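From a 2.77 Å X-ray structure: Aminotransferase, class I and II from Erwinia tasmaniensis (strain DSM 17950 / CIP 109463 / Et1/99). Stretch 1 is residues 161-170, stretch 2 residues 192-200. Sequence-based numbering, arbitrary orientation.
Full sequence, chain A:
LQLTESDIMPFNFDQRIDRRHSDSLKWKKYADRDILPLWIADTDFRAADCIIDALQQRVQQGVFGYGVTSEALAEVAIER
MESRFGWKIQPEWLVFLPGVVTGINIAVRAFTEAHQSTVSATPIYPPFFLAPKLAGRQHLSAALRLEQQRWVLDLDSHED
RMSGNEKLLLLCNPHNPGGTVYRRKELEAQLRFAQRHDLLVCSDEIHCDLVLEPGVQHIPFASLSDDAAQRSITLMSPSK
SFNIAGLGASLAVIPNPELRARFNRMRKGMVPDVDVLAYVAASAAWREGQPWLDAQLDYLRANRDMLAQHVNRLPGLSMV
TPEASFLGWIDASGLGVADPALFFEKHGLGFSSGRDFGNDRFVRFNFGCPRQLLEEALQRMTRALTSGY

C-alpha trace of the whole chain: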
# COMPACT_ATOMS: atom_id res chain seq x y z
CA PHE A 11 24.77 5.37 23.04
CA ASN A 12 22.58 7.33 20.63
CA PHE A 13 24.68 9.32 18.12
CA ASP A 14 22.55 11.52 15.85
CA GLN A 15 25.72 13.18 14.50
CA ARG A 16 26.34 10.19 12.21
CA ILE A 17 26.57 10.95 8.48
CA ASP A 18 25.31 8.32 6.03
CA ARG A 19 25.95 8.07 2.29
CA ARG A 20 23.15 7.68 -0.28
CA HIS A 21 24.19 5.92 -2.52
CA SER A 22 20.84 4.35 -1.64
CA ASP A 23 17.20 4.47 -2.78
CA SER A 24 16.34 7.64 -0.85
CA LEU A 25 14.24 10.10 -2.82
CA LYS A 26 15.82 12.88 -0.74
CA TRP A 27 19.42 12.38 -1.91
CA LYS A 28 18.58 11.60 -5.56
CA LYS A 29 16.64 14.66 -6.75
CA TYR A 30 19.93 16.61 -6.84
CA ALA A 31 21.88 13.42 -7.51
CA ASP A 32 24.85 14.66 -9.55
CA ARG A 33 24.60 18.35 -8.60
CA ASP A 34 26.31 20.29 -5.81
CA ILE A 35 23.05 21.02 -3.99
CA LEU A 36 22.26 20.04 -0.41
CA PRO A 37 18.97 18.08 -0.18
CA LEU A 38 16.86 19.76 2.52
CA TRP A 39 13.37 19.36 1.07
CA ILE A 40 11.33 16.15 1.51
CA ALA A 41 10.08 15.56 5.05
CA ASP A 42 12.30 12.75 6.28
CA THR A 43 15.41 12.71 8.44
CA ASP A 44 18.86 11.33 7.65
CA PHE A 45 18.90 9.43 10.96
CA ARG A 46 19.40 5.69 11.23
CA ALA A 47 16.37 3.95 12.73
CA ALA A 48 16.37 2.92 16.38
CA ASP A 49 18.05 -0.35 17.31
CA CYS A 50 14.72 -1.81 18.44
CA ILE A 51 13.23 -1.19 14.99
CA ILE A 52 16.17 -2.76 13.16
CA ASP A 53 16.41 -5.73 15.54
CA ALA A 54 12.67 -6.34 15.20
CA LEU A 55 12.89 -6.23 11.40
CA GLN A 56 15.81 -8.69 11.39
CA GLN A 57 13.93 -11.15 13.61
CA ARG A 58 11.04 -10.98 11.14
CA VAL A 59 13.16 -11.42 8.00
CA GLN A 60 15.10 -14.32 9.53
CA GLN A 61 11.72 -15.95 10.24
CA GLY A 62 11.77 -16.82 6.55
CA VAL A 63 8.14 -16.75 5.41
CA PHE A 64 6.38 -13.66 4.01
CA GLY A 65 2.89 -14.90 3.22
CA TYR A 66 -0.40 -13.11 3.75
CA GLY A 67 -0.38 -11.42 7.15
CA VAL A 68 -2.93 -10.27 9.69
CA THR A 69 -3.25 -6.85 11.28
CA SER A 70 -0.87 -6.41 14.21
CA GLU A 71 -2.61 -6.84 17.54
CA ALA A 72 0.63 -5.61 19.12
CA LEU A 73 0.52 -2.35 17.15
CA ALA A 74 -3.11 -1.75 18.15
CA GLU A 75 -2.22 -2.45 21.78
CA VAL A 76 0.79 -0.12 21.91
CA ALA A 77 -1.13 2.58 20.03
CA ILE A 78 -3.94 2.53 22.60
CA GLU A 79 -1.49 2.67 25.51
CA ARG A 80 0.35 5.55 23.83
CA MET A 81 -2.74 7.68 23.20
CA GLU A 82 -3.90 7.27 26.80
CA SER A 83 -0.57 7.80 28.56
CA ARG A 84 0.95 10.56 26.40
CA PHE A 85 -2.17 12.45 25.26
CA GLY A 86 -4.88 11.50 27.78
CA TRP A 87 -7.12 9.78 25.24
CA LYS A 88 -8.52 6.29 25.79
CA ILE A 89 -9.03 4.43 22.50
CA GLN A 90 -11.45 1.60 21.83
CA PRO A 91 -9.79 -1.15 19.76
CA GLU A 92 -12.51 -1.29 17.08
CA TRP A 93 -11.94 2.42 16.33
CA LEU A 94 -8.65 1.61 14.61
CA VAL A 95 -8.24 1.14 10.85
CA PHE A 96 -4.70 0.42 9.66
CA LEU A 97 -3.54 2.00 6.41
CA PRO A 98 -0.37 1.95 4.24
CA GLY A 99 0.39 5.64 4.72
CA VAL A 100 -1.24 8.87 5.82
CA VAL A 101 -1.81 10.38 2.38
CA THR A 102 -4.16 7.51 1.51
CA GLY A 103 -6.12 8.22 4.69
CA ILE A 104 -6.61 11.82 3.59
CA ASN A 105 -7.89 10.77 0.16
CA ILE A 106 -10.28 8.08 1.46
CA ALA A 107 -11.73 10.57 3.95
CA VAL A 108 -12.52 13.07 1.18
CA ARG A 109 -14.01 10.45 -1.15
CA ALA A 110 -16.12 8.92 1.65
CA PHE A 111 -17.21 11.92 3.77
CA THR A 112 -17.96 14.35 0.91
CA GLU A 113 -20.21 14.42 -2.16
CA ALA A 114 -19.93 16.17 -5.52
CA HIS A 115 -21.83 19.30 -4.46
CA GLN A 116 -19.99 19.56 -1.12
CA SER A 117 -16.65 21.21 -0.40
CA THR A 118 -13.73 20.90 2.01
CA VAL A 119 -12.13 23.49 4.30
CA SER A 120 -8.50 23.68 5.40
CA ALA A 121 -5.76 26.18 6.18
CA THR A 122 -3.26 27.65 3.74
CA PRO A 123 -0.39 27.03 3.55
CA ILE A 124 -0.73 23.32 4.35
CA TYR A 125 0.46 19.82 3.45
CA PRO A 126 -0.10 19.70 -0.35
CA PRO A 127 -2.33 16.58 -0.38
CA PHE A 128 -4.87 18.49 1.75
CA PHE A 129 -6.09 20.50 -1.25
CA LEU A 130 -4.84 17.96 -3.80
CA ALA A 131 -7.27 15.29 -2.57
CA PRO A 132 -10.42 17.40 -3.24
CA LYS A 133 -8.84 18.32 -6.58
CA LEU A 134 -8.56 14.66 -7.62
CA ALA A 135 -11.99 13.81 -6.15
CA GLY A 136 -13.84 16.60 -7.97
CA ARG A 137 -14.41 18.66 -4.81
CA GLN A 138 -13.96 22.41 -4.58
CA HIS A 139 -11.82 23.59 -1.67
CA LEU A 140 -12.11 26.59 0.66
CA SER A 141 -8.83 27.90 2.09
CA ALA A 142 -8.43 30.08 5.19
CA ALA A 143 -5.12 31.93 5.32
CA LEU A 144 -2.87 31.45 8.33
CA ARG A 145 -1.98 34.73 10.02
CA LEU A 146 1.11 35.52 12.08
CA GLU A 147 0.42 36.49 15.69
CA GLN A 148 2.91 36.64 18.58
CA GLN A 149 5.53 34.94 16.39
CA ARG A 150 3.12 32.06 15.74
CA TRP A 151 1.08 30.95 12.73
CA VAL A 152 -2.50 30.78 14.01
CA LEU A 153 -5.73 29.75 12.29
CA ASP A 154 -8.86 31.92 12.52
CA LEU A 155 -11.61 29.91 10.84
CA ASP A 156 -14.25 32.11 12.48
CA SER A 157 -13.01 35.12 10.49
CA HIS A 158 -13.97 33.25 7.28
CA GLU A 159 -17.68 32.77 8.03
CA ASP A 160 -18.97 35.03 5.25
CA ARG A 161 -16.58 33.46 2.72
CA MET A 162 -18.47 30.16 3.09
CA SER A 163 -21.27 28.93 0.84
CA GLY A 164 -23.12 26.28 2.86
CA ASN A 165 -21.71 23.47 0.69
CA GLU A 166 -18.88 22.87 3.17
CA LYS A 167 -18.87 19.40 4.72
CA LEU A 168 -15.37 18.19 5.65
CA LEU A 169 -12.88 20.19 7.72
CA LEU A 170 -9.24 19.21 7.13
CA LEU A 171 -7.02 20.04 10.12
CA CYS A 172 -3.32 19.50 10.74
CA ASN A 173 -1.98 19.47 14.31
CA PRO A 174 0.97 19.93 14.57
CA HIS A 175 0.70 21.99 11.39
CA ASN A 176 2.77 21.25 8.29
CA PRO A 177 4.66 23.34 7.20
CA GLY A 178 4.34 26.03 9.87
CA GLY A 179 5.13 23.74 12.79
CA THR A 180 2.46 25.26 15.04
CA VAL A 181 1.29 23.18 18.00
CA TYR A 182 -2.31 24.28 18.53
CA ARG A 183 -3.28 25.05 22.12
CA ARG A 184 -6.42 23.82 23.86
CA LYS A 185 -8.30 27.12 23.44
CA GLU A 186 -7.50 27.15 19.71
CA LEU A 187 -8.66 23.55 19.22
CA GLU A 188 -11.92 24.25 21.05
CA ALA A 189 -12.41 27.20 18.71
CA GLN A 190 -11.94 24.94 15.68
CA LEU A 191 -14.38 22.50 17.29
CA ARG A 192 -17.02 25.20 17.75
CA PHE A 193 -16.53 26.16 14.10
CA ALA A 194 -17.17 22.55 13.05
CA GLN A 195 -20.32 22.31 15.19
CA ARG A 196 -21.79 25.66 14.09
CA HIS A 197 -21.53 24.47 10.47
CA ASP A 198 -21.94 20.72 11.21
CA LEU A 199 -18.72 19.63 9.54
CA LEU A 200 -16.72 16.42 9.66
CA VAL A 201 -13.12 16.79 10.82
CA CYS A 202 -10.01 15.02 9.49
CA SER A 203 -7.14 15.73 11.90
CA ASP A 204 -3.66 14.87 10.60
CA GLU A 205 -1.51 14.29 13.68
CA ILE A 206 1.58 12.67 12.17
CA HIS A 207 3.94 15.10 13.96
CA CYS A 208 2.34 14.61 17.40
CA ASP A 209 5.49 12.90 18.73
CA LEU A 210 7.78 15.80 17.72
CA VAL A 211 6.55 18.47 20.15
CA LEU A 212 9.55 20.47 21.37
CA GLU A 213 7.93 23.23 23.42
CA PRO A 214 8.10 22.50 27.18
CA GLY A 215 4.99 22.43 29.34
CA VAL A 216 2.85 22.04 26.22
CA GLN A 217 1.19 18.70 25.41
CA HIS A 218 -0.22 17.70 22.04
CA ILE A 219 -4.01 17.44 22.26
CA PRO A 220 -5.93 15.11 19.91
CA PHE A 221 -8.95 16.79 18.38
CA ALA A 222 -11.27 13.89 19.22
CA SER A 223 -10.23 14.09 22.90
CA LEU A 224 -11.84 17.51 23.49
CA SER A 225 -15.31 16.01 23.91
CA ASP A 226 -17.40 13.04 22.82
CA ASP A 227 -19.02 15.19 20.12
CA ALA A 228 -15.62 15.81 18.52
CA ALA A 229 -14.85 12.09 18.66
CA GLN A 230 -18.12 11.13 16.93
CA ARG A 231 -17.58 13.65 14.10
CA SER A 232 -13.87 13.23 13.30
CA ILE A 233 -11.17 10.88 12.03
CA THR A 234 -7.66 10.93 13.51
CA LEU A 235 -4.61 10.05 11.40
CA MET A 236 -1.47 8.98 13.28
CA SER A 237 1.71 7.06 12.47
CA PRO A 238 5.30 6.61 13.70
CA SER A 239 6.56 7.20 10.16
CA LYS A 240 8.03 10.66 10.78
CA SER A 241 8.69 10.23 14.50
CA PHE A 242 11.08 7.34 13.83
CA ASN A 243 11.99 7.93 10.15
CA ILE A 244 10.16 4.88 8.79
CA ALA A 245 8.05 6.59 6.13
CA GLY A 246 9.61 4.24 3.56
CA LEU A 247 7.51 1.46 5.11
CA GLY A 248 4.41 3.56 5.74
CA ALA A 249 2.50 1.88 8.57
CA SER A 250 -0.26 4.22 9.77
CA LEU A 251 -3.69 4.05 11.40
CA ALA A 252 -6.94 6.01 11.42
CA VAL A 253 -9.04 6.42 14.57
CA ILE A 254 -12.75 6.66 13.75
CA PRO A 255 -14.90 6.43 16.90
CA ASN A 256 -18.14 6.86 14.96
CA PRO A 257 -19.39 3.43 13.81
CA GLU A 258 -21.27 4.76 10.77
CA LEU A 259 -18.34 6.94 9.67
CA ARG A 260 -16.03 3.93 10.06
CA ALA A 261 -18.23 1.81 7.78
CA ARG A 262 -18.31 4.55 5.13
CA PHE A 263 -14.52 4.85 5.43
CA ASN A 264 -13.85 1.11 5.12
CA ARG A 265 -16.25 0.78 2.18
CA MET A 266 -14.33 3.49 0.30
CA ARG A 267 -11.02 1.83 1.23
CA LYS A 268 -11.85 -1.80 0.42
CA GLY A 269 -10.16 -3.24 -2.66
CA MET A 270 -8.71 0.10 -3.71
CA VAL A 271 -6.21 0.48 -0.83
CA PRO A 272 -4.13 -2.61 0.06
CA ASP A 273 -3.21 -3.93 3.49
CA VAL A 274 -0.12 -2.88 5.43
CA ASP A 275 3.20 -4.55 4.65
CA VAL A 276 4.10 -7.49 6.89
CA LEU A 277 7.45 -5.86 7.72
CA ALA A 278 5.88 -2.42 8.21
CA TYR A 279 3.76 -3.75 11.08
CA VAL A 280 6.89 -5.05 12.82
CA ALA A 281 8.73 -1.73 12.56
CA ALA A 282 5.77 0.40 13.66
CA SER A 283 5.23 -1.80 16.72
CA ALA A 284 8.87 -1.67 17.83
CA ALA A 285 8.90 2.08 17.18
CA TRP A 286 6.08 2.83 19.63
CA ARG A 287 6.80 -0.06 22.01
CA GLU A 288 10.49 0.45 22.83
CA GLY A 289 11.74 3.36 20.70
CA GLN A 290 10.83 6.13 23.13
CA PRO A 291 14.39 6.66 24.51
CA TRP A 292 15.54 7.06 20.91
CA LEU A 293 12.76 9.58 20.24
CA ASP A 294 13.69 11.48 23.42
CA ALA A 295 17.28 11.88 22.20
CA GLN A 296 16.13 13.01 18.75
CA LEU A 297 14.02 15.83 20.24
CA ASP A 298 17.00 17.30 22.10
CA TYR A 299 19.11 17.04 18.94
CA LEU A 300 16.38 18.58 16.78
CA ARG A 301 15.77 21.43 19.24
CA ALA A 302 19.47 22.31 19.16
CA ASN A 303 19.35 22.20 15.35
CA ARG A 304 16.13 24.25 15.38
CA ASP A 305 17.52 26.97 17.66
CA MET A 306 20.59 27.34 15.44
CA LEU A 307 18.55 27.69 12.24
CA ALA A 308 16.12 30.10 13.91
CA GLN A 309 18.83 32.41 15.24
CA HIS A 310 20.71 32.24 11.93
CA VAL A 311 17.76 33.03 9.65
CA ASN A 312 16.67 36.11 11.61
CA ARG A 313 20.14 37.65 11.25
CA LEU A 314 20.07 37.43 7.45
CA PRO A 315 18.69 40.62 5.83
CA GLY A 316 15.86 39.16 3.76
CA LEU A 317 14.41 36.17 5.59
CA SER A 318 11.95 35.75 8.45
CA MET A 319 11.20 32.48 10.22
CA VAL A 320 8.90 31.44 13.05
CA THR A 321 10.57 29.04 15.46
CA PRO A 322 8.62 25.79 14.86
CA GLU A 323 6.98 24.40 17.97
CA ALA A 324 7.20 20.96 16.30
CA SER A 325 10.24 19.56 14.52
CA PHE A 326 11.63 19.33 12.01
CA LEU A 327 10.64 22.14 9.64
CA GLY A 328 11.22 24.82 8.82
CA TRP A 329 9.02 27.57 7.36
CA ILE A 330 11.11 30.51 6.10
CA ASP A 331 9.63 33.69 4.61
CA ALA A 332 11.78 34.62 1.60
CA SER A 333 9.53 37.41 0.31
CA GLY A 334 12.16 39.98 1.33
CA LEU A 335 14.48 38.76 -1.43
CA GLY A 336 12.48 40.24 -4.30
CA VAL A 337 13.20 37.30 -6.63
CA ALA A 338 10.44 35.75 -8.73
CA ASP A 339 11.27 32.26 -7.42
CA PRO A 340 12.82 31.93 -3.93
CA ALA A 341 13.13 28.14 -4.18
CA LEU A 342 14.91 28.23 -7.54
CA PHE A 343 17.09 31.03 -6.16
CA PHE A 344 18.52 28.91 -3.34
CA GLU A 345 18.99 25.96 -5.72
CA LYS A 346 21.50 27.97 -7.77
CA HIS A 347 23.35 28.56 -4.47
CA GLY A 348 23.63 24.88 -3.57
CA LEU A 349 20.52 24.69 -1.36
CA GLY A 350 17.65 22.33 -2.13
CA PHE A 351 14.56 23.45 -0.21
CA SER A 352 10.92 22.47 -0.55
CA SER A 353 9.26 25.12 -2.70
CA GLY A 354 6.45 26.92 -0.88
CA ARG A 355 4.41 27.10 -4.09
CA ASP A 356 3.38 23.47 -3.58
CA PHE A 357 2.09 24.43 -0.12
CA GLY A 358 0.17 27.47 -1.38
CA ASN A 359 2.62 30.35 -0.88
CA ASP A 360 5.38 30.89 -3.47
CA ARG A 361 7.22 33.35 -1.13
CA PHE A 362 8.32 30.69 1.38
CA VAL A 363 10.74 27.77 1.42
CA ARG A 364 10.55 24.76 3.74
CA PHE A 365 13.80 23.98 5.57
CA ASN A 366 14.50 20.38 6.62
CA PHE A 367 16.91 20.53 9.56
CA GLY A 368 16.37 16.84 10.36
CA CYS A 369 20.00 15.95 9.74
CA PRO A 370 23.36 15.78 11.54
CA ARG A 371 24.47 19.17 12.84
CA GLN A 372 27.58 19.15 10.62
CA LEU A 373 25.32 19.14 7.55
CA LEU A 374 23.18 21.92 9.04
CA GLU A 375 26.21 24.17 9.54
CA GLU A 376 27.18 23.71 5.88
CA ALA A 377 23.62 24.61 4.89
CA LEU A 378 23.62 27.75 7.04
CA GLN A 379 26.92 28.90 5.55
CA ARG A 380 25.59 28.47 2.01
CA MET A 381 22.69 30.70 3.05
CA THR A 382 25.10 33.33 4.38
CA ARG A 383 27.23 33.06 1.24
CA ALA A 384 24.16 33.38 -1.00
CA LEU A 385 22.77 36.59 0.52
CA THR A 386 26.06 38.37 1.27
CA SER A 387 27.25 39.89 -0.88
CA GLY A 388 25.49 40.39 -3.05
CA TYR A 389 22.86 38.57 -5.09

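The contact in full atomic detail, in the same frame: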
# COMPACT_ATOMS: atom_id res chain seq x y z
N ARG A 161 -17.16 34.03 3.93
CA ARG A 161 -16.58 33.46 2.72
C ARG A 161 -17.12 32.07 2.41
O ARG A 161 -16.80 31.51 1.36
CB ARG A 161 -15.06 33.40 2.83
CG ARG A 161 -14.35 34.65 2.33
CD ARG A 161 -12.84 34.53 2.49
NE ARG A 161 -12.31 33.29 1.93
CZ ARG A 161 -11.97 33.14 0.65
NH1 ARG A 161 -12.11 34.14 -0.20
NH2 ARG A 161 -11.50 31.98 0.23
N MET A 162 -17.93 31.50 3.30
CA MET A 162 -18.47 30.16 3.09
C MET A 162 -19.72 30.21 2.21
O MET A 162 -20.28 31.28 1.94
CB MET A 162 -18.77 29.50 4.43
CG MET A 162 -17.57 29.44 5.35
SD MET A 162 -17.89 28.59 6.91
CE MET A 162 -18.03 26.89 6.36
N SER A 163 -20.16 29.04 1.77
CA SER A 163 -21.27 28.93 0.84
C SER A 163 -22.35 27.95 1.27
O SER A 163 -23.35 27.81 0.56
CB SER A 163 -20.76 28.52 -0.55
OG SER A 163 -19.72 29.39 -0.99
N GLY A 164 -22.19 27.29 2.42
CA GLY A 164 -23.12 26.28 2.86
C GLY A 164 -22.85 24.89 2.32
O GLY A 164 -23.36 23.91 2.88
N ASN A 165 -22.07 24.77 1.24
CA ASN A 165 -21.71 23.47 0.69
C ASN A 165 -20.62 22.77 1.49
O ASN A 165 -20.36 21.59 1.23
CB ASN A 165 -21.24 23.63 -0.76
CG ASN A 165 -22.38 23.96 -1.71
OD1 ASN A 165 -23.44 24.41 -1.29
ND2 ASN A 165 -22.15 23.73 -3.00
N GLU A 166 -19.99 23.45 2.44
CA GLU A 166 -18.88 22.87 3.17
C GLU A 166 -19.34 21.67 3.99
O GLU A 166 -20.45 21.66 4.52
CB GLU A 166 -18.23 23.92 4.07
CG GLU A 166 -17.55 25.07 3.31
CD GLU A 166 -18.52 26.02 2.64
OE1 GLU A 166 -18.42 26.21 1.41
OE2 GLU A 166 -19.40 26.56 3.34
N LYS A 167 -18.48 20.66 4.09
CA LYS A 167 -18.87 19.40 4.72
C LYS A 167 -17.74 18.77 5.53
O LYS A 167 -17.99 18.20 6.60
CB LYS A 167 -19.36 18.42 3.65
CG LYS A 167 -19.79 17.06 4.19
CD LYS A 167 -20.91 17.19 5.21
CE LYS A 167 -21.80 15.96 5.20
NZ LYS A 167 -21.02 14.69 5.23
N LEU A 168 -16.51 18.86 5.04
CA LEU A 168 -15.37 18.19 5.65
C LEU A 168 -14.30 19.21 5.98
O LEU A 168 -13.81 19.92 5.09
CB LEU A 168 -14.82 17.10 4.73
CG LEU A 168 -13.63 16.29 5.23
CD1 LEU A 168 -13.96 15.61 6.55
CD2 LEU A 168 -13.20 15.27 4.19
N LEU A 169 -13.92 19.29 7.25
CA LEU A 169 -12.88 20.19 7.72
C LEU A 169 -11.57 19.42 7.85
O LEU A 169 -11.50 18.43 8.60
CB LEU A 169 -13.26 20.83 9.06
CG LEU A 169 -12.18 21.67 9.73
CD1 LEU A 169 -11.82 22.88 8.87
CD2 LEU A 169 -12.61 22.11 11.12
N LEU A 170 -10.54 19.86 7.14
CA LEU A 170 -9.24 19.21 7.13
C LEU A 170 -8.29 20.00 8.03
O LEU A 170 -7.89 21.12 7.68
CB LEU A 170 -8.69 19.09 5.71
CG LEU A 170 -9.57 18.36 4.70
CD1 LEU A 170 -8.89 18.31 3.34
CD2 LEU A 170 -9.89 16.95 5.18
N ARG A 192 -15.79 24.43 17.81
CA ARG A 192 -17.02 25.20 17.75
C ARG A 192 -17.33 25.63 16.32
O ARG A 192 -18.51 25.76 15.95
CB ARG A 192 -16.93 26.42 18.67
CG ARG A 192 -17.03 26.07 20.15
CD ARG A 192 -17.06 27.30 21.04
NE ARG A 192 -15.78 27.55 21.70
CZ ARG A 192 -14.97 28.56 21.41
NH1 ARG A 192 -15.32 29.45 20.48
NH2 ARG A 192 -13.82 28.70 22.05
N PHE A 193 -16.30 25.86 15.50
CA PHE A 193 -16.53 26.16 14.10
C PHE A 193 -17.11 24.96 13.36
O PHE A 193 -17.99 25.11 12.50
CB PHE A 193 -15.23 26.61 13.44
CG PHE A 193 -15.34 26.84 11.95
CD1 PHE A 193 -15.88 28.02 11.46
CD2 PHE A 193 -14.90 25.88 11.06
CE1 PHE A 193 -15.98 28.23 10.10
CE2 PHE A 193 -15.00 26.09 9.69
CZ PHE A 193 -15.54 27.27 9.21
N ALA A 194 -16.64 23.75 13.70
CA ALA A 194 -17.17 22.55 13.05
C ALA A 194 -18.61 22.29 13.46
O ALA A 194 -19.42 21.86 12.64
CB ALA A 194 -16.29 21.35 13.39
N GLN A 195 -18.95 22.56 14.72
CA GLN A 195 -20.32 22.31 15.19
C GLN A 195 -21.29 23.34 14.62
O GLN A 195 -22.40 22.97 14.20
CB GLN A 195 -20.36 22.33 16.72
CG GLN A 195 -19.50 21.26 17.38
CD GLN A 195 -19.34 21.49 18.86
OE1 GLN A 195 -19.75 22.52 19.40
NE2 GLN A 195 -18.74 20.52 19.55
N ARG A 196 -20.90 24.61 14.60
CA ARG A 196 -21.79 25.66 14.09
C ARG A 196 -22.15 25.42 12.63
O ARG A 196 -23.25 25.79 12.19
CB ARG A 196 -21.12 27.02 14.26
CG ARG A 196 -21.86 28.19 13.62
CD ARG A 196 -21.30 29.53 14.06
NE ARG A 196 -19.86 29.65 13.83
CZ ARG A 196 -18.93 29.52 14.78
NH1 ARG A 196 -19.29 29.27 16.03
NH2 ARG A 196 -17.65 29.63 14.47
N HIS A 197 -21.27 24.79 11.86
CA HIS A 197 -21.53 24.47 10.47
C HIS A 197 -21.76 22.98 10.23
O HIS A 197 -21.97 22.58 9.08
CB HIS A 197 -20.37 24.96 9.59
CG HIS A 197 -20.18 26.44 9.63
ND1 HIS A 197 -20.89 27.31 8.82
CD2 HIS A 197 -19.37 27.22 10.38
CE1 HIS A 197 -20.52 28.55 9.07
NE2 HIS A 197 -19.60 28.52 10.02
N ASP A 198 -21.74 22.17 11.29
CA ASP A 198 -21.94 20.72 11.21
C ASP A 198 -21.04 20.10 10.14
O ASP A 198 -21.49 19.63 9.09
CB ASP A 198 -23.42 20.39 10.97
CG ASP A 198 -24.05 19.66 12.14
OD1 ASP A 198 -24.04 20.22 13.26
OD2 ASP A 198 -24.55 18.54 11.96
N LEU A 199 -19.75 20.14 10.43
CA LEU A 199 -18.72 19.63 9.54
C LEU A 199 -18.07 18.38 10.13
O LEU A 199 -18.03 18.20 11.36
CB LEU A 199 -17.64 20.68 9.29
CG LEU A 199 -18.07 22.04 8.73
CD1 LEU A 199 -16.86 22.94 8.54
CD2 LEU A 199 -18.82 21.86 7.42
N LEU A 200 -17.58 17.52 9.25
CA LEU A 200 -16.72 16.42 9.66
C LEU A 200 -15.27 16.89 9.66
O LEU A 200 -14.86 17.73 8.85
CB LEU A 200 -16.89 15.23 8.72
CG LEU A 200 -18.29 14.60 8.72
CD1 LEU A 200 -18.42 13.55 7.63
CD2 LEU A 200 -18.59 13.99 10.09

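The apolar centre of the contact is built around Leu169 and Leu199, both buried. Leu169 (chi1 t, chi2 p) reaches from its strand to the helix of the second stretch, where its CD2 lies 4.4 Å from CD2 of Phe193, at the edge of the ring, and 4.4 Å from CB of Ala194. The small Ala194 side chain offers a single methyl to this contact. CD1 of Leu199 packs 4.2 Å from CB of Leu169, while CD2 of Leu199 approaches the backbone O of Glu166 at 3.3 Å, so this one side chain lies along the start of the strand.

Next to this cluster, Met162 points toward the helix and brings its thioether against two aromatic side chains. Its SD sits over one face of the His197 ring, 3.6 Å from the centroid, and its CE lies over the same ring at 3.9 Å from the centroid; SD also meets CZ of Phe193 obliquely at 3.5 Å. A flexible, polarizable side chain suits a site that touches both rings.

Beyond the helix, Asp198 adopts positive phi in a Schellman motif, and the chain then runs on to Leu200, which bridges Leu168 in parallel register. Leu200 N donates to Lys167 O (2.8 Å), and Leu169 N donates to Leu200 O across a very short 2.4 Å. Two backbone bonds thus straddle Leu168, whose CD1 packs 3.7 Å from CB of Leu200 on the same face of the sheet.

At the polar edge, the Lys167 side chain starts away from the second stretch but bends back, bringing NZ within 3.7 Å of CD1 of Leu200; its ammonium group is hydrogen-bonded elsewhere in the structure. Glu166 braces the preceding turn, its OE2 accepting from Ser163 N and Gly164 N, both at 3.0 Å. Together the stretches bury 523 Å².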